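Local structure of uncharacterized protein GEBA250068378 (Sulfurospirillum deleyianum, 3NKG) at residues V54-R66 and K124-T137. The protein is of unknown function, a single-chain, largely antiparallel beta protein that carries a DUF5625 domain. Sequence-based numbering, arbitrary orientation.
Sequences VWKFLGFNSYDPR and KGNGSGAYTRDITT. With ACY (acetic acid), chain C.
Arg133 takes the carbonyl of Leu58, the last residue of helix 49-58, while Asn126 takes that of Gly59 just beyond it. Arg133 NH2 donates to Leu58 O at 2.8 Å, the oxygen lying in the guanidinium plane although the donor stands above the carbonyl plane. Its NE makes an almost straight bond to Gly125 O (172°), so one flat group links the helix end to the loop before strand 132-140. Beside it, Asn126 ND2 reaches Gly59 O at 3.1 Å and also donates to an oxygen of a bound acetic acid molecule, while the backbone N of Asn126 meets Asn61 O at 2.9 Å, nearly along the C=O axis. With CG anti to the backbone N (chi1 -177°), the Asn126 amide is carried out to Gly59 O. The acetic acid molecule, probably from the crystallisation liquor, lies between the rings of Trp55 and Tyr131. The Leu58 methyls lie against strand 132-140 and the residue before it, CD1 on the backbone of Tyr131 and CD2 3.9 Å from Arg133 CB. Farther along, Lys124 lays CE over the centre of the Tyr63 ring (3.8 Å to the centroid), and its NZ adds a cation-pi contact over the same face; Tyr63 OH is hydrogen-bonded to Asp94. Pro65 CB packs 3.3 Å from Thr137 OG1, whose own hydrogen bond is to His33.

In the second shell, Lys124 CA sits over one guanidinium face, and Thr96 O takes a bond from NH1, fixing the rotation of the group. An alanine in place of Arg133 is likely to leave the carbonyls of Leu58 and Gly125 without these donors and the helix end less firmly tied to the loop. Gly59 leaves helical geometry with positive phi, where a side chain would jam against Leu58 O. The whole is a helix C-terminus held by an arginine of the edge strand and an asparagine of the loop before it, beside a four-stranded antiparallel sheet.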
# COMPACT_ATOMS: atom_id res chain seq x y z
N VAL A 54 8.23 8.72 -7.77
CA VAL A 54 7.47 7.82 -6.91
C VAL A 54 7.28 8.43 -5.54
O VAL A 54 6.19 8.34 -4.97
CB VAL A 54 8.07 6.41 -6.81
CG1 VAL A 54 7.36 5.62 -5.73
CG2 VAL A 54 7.96 5.70 -8.16
N TRP A 55 8.33 9.05 -5.00
CA TRP A 55 8.20 9.82 -3.78
C TRP A 55 7.08 10.88 -3.92
O TRP A 55 6.23 11.03 -3.06
CB TRP A 55 9.51 10.53 -3.50
CG TRP A 55 9.68 10.87 -2.09
CD1 TRP A 55 8.72 10.85 -1.11
CD2 TRP A 55 10.89 11.28 -1.45
NE1 TRP A 55 9.27 11.22 0.10
CE2 TRP A 55 10.60 11.49 -0.09
CE3 TRP A 55 12.20 11.50 -1.92
CZ2 TRP A 55 11.57 11.90 0.82
CZ3 TRP A 55 13.15 11.90 -1.02
CH2 TRP A 55 12.84 12.11 0.33
N LYS A 56 7.10 11.61 -5.01
CA LYS A 56 6.08 12.64 -5.23
C LYS A 56 4.66 12.06 -5.13
O LYS A 56 3.78 12.61 -4.44
CB LYS A 56 6.29 13.29 -6.60
CG LYS A 56 5.13 14.22 -7.01
CD LYS A 56 5.44 14.89 -8.36
CE LYS A 56 4.19 15.25 -9.13
NZ LYS A 56 4.57 15.79 -10.48
N PHE A 57 4.44 10.93 -5.81
CA PHE A 57 3.15 10.22 -5.80
C PHE A 57 2.75 9.75 -4.38
O PHE A 57 1.60 9.89 -3.97
CB PHE A 57 3.24 8.99 -6.75
CG PHE A 57 1.94 8.26 -6.94
CD1 PHE A 57 1.59 7.21 -6.12
CD2 PHE A 57 1.06 8.65 -7.95
CE1 PHE A 57 0.37 6.52 -6.30
CE2 PHE A 57 -0.16 7.98 -8.14
CZ PHE A 57 -0.51 6.91 -7.31
N LEU A 58 3.69 9.13 -3.66
CA LEU A 58 3.43 8.65 -2.29
C LEU A 58 3.12 9.76 -1.28
O LEU A 58 2.27 9.60 -0.40
CB LEU A 58 4.63 7.83 -1.78
CG LEU A 58 4.84 6.46 -2.45
CD1 LEU A 58 6.11 5.75 -1.95
CD2 LEU A 58 3.60 5.60 -2.22
N GLY A 59 3.83 10.89 -1.39
CA GLY A 59 3.72 11.94 -0.39
C GLY A 59 4.85 11.87 0.63
O GLY A 59 5.70 10.98 0.56
N PHE A 60 4.84 12.79 1.60
CA PHE A 60 5.87 12.90 2.63
C PHE A 60 5.37 12.66 4.06
O PHE A 60 6.15 12.31 4.94
CB PHE A 60 6.51 14.30 2.54
CG PHE A 60 7.38 14.47 1.34
CD1 PHE A 60 6.82 14.61 0.07
CD2 PHE A 60 8.75 14.48 1.46
CE1 PHE A 60 7.62 14.76 -1.05
CE2 PHE A 60 9.57 14.64 0.33
CZ PHE A 60 9.00 14.77 -0.92
N ASN A 61 4.09 12.92 4.30
CA ASN A 61 3.48 12.68 5.61
C ASN A 61 3.38 11.18 5.89
O ASN A 61 3.24 10.38 4.96
CB ASN A 61 2.07 13.31 5.64
CG ASN A 61 2.12 14.85 5.67
OD1 ASN A 61 3.12 15.41 6.09
ND2 ASN A 61 1.06 15.51 5.20
N SER A 62 3.43 10.81 7.17
CA SER A 62 3.40 9.41 7.56
C SER A 62 2.35 9.16 8.64
O SER A 62 2.19 9.96 9.57
CB SER A 62 4.77 8.95 8.11
OG SER A 62 5.81 9.21 7.19
N TYR A 63 1.66 8.02 8.51
CA TYR A 63 0.58 7.63 9.42
C TYR A 63 0.80 6.20 9.91
O TYR A 63 1.16 5.32 9.13
CB TYR A 63 -0.76 7.77 8.69
CG TYR A 63 -1.05 9.18 8.24
CD1 TYR A 63 -0.57 9.66 7.02
CD2 TYR A 63 -1.80 10.05 9.04
CE1 TYR A 63 -0.80 10.96 6.62
CE2 TYR A 63 -2.05 11.37 8.64
CZ TYR A 63 -1.54 11.81 7.43
OH TYR A 63 -1.80 13.10 6.99
N ASP A 64 0.61 5.97 11.20
CA ASP A 64 0.75 4.62 11.78
C ASP A 64 -0.40 3.73 11.29
O ASP A 64 -1.55 4.05 11.52
CB ASP A 64 0.72 4.73 13.30
CG ASP A 64 1.14 3.45 14.00
OD1 ASP A 64 0.94 2.33 13.43
OD2 ASP A 64 1.65 3.59 15.14
N PRO A 65 -0.08 2.61 10.61
CA PRO A 65 -1.17 1.77 10.09
C PRO A 65 -2.01 1.13 11.21
O PRO A 65 -3.14 0.71 10.97
CB PRO A 65 -0.44 0.69 9.28
CG PRO A 65 0.97 0.66 9.84
CD PRO A 65 1.25 2.10 10.24
N ARG A 66 -1.46 1.05 12.42
CA ARG A 66 -2.17 0.41 13.52
C ARG A 66 -3.41 1.20 13.96
O ARG A 66 -4.44 0.62 14.28
CB ARG A 66 -1.24 0.15 14.72
CG ARG A 66 -0.02 -0.70 14.36
CD ARG A 66 0.99 -0.79 15.50
NE ARG A 66 1.50 0.52 15.91
CZ ARG A 66 2.39 0.70 16.88
NH1 ARG A 66 2.87 -0.35 17.54
NH2 ARG A 66 2.80 1.92 17.20
N LYS A 124 -3.08 6.94 1.75
CA LYS A 124 -2.33 8.17 1.56
C LYS A 124 -1.00 8.02 2.27
O LYS A 124 -0.81 7.15 3.10
CB LYS A 124 -3.08 9.35 2.16
CG LYS A 124 -3.45 9.12 3.63
CD LYS A 124 -4.00 10.38 4.28
CE LYS A 124 -4.44 10.07 5.71
NZ LYS A 124 -5.22 11.18 6.31
N GLY A 125 -0.06 8.90 1.94
CA GLY A 125 1.13 8.99 2.74
C GLY A 125 2.22 8.00 2.38
O GLY A 125 2.12 7.16 1.47
N ASN A 126 3.27 8.11 3.15
CA ASN A 126 4.53 7.47 2.87
C ASN A 126 4.73 6.41 3.96
O ASN A 126 4.89 6.75 5.12
CB ASN A 126 5.57 8.58 2.93
CG ASN A 126 6.95 8.12 2.58
OD1 ASN A 126 7.53 7.30 3.28
ND2 ASN A 126 7.49 8.65 1.49
N GLY A 127 4.73 5.13 3.58
CA GLY A 127 4.90 4.03 4.53
C GLY A 127 6.30 3.83 5.12
O GLY A 127 7.25 4.50 4.74
N SER A 128 6.41 2.89 6.05
CA SER A 128 7.65 2.70 6.79
C SER A 128 8.82 2.24 5.92
O SER A 128 9.91 2.80 6.02
CB SER A 128 7.44 1.72 7.96
OG SER A 128 8.56 1.73 8.82
N GLY A 129 8.62 1.24 5.08
CA GLY A 129 9.70 0.72 4.26
C GLY A 129 10.10 1.59 3.07
O GLY A 129 9.73 2.77 2.98
N ALA A 130 10.87 1.02 2.15
CA ALA A 130 11.29 1.72 0.95
C ALA A 130 10.17 1.79 -0.08
O ALA A 130 9.63 0.77 -0.48
CB ALA A 130 12.52 1.05 0.33
N TYR A 131 9.84 2.99 -0.50
CA TYR A 131 8.82 3.20 -1.53
C TYR A 131 7.56 2.41 -1.24
O TYR A 131 7.08 1.63 -2.07
CB TYR A 131 9.38 2.86 -2.92
CG TYR A 131 10.56 3.73 -3.27
CD1 TYR A 131 10.37 5.08 -3.60
CD2 TYR A 131 11.86 3.23 -3.26
CE1 TYR A 131 11.43 5.90 -3.93
CE2 TYR A 131 12.95 4.06 -3.57
CZ TYR A 131 12.73 5.39 -3.91
OH TYR A 131 13.78 6.21 -4.22
N THR A 132 7.03 2.59 -0.04
CA THR A 132 5.82 1.87 0.36
C THR A 132 4.71 2.83 0.76
O THR A 132 4.95 3.99 1.15
CB THR A 132 6.07 0.92 1.58
OG1 THR A 132 6.38 1.70 2.73
CG2 THR A 132 7.20 -0.06 1.32
N ARG A 133 3.50 2.34 0.67
CA ARG A 133 2.40 3.05 1.30
C ARG A 133 1.69 2.07 2.24
O ARG A 133 1.33 0.96 1.83
CB ARG A 133 1.44 3.61 0.28
CG ARG A 133 0.20 4.13 0.99
CD ARG A 133 -0.61 4.98 0.16
NE ARG A 133 0.01 6.27 -0.16
CZ ARG A 133 -0.49 7.05 -1.12
NH1 ARG A 133 -1.56 6.61 -1.80
NH2 ARG A 133 0.06 8.23 -1.41
N ASP A 134 1.56 2.46 3.50
CA ASP A 134 0.95 1.64 4.54
C ASP A 134 -0.57 1.80 4.44
O ASP A 134 -1.08 2.93 4.44
CB ASP A 134 1.47 2.07 5.91
CG ASP A 134 2.92 1.58 6.18
OD1 ASP A 134 3.42 0.74 5.39
OD2 ASP A 134 3.56 2.01 7.17
N ILE A 135 -1.30 0.69 4.34
CA ILE A 135 -2.77 0.74 4.24
C ILE A 135 -3.41 0.55 5.62
O ILE A 135 -4.13 1.43 6.12
CB ILE A 135 -3.33 -0.36 3.32
CG1 ILE A 135 -2.77 -0.27 1.91
CG2 ILE A 135 -4.84 -0.27 3.26
CD1 ILE A 135 -2.91 -1.59 1.13
N THR A 136 -3.16 -0.60 6.23
CA THR A 136 -3.74 -0.89 7.54
C THR A 136 -2.98 -2.03 8.23
O THR A 136 -2.11 -2.68 7.63
CB THR A 136 -5.27 -1.21 7.44
OG1 THR A 136 -5.88 -1.19 8.74
CG2 THR A 136 -5.52 -2.57 6.78
N THR A 137 -3.28 -2.23 9.50
CA THR A 137 -2.78 -3.38 10.27
C THR A 137 -4.00 -4.13 10.79
O THR A 137 -4.91 -3.52 11.35
CB THR A 137 -1.94 -2.90 11.45
OG1 THR A 137 -0.87 -2.07 10.97
CG2 THR A 137 -1.35 -4.08 12.23
C ACY C . 10.88 6.62 0.05
O ACY C . 10.02 7.28 0.70
OXT ACY C . 11.39 5.50 0.35
CH3 ACY C . 11.34 7.25 -1.21
O HOH W 1 7.49 7.17 6.15
O HOH W 2 2.38 6.36 6.58
O HOH W 3 -0.96 4.20 7.50
O HOH W 4 3.94 4.40 8.77
O HOH W 5 -4.64 13.81 6.74
O HOH W 6 -5.24 -1.02 12.39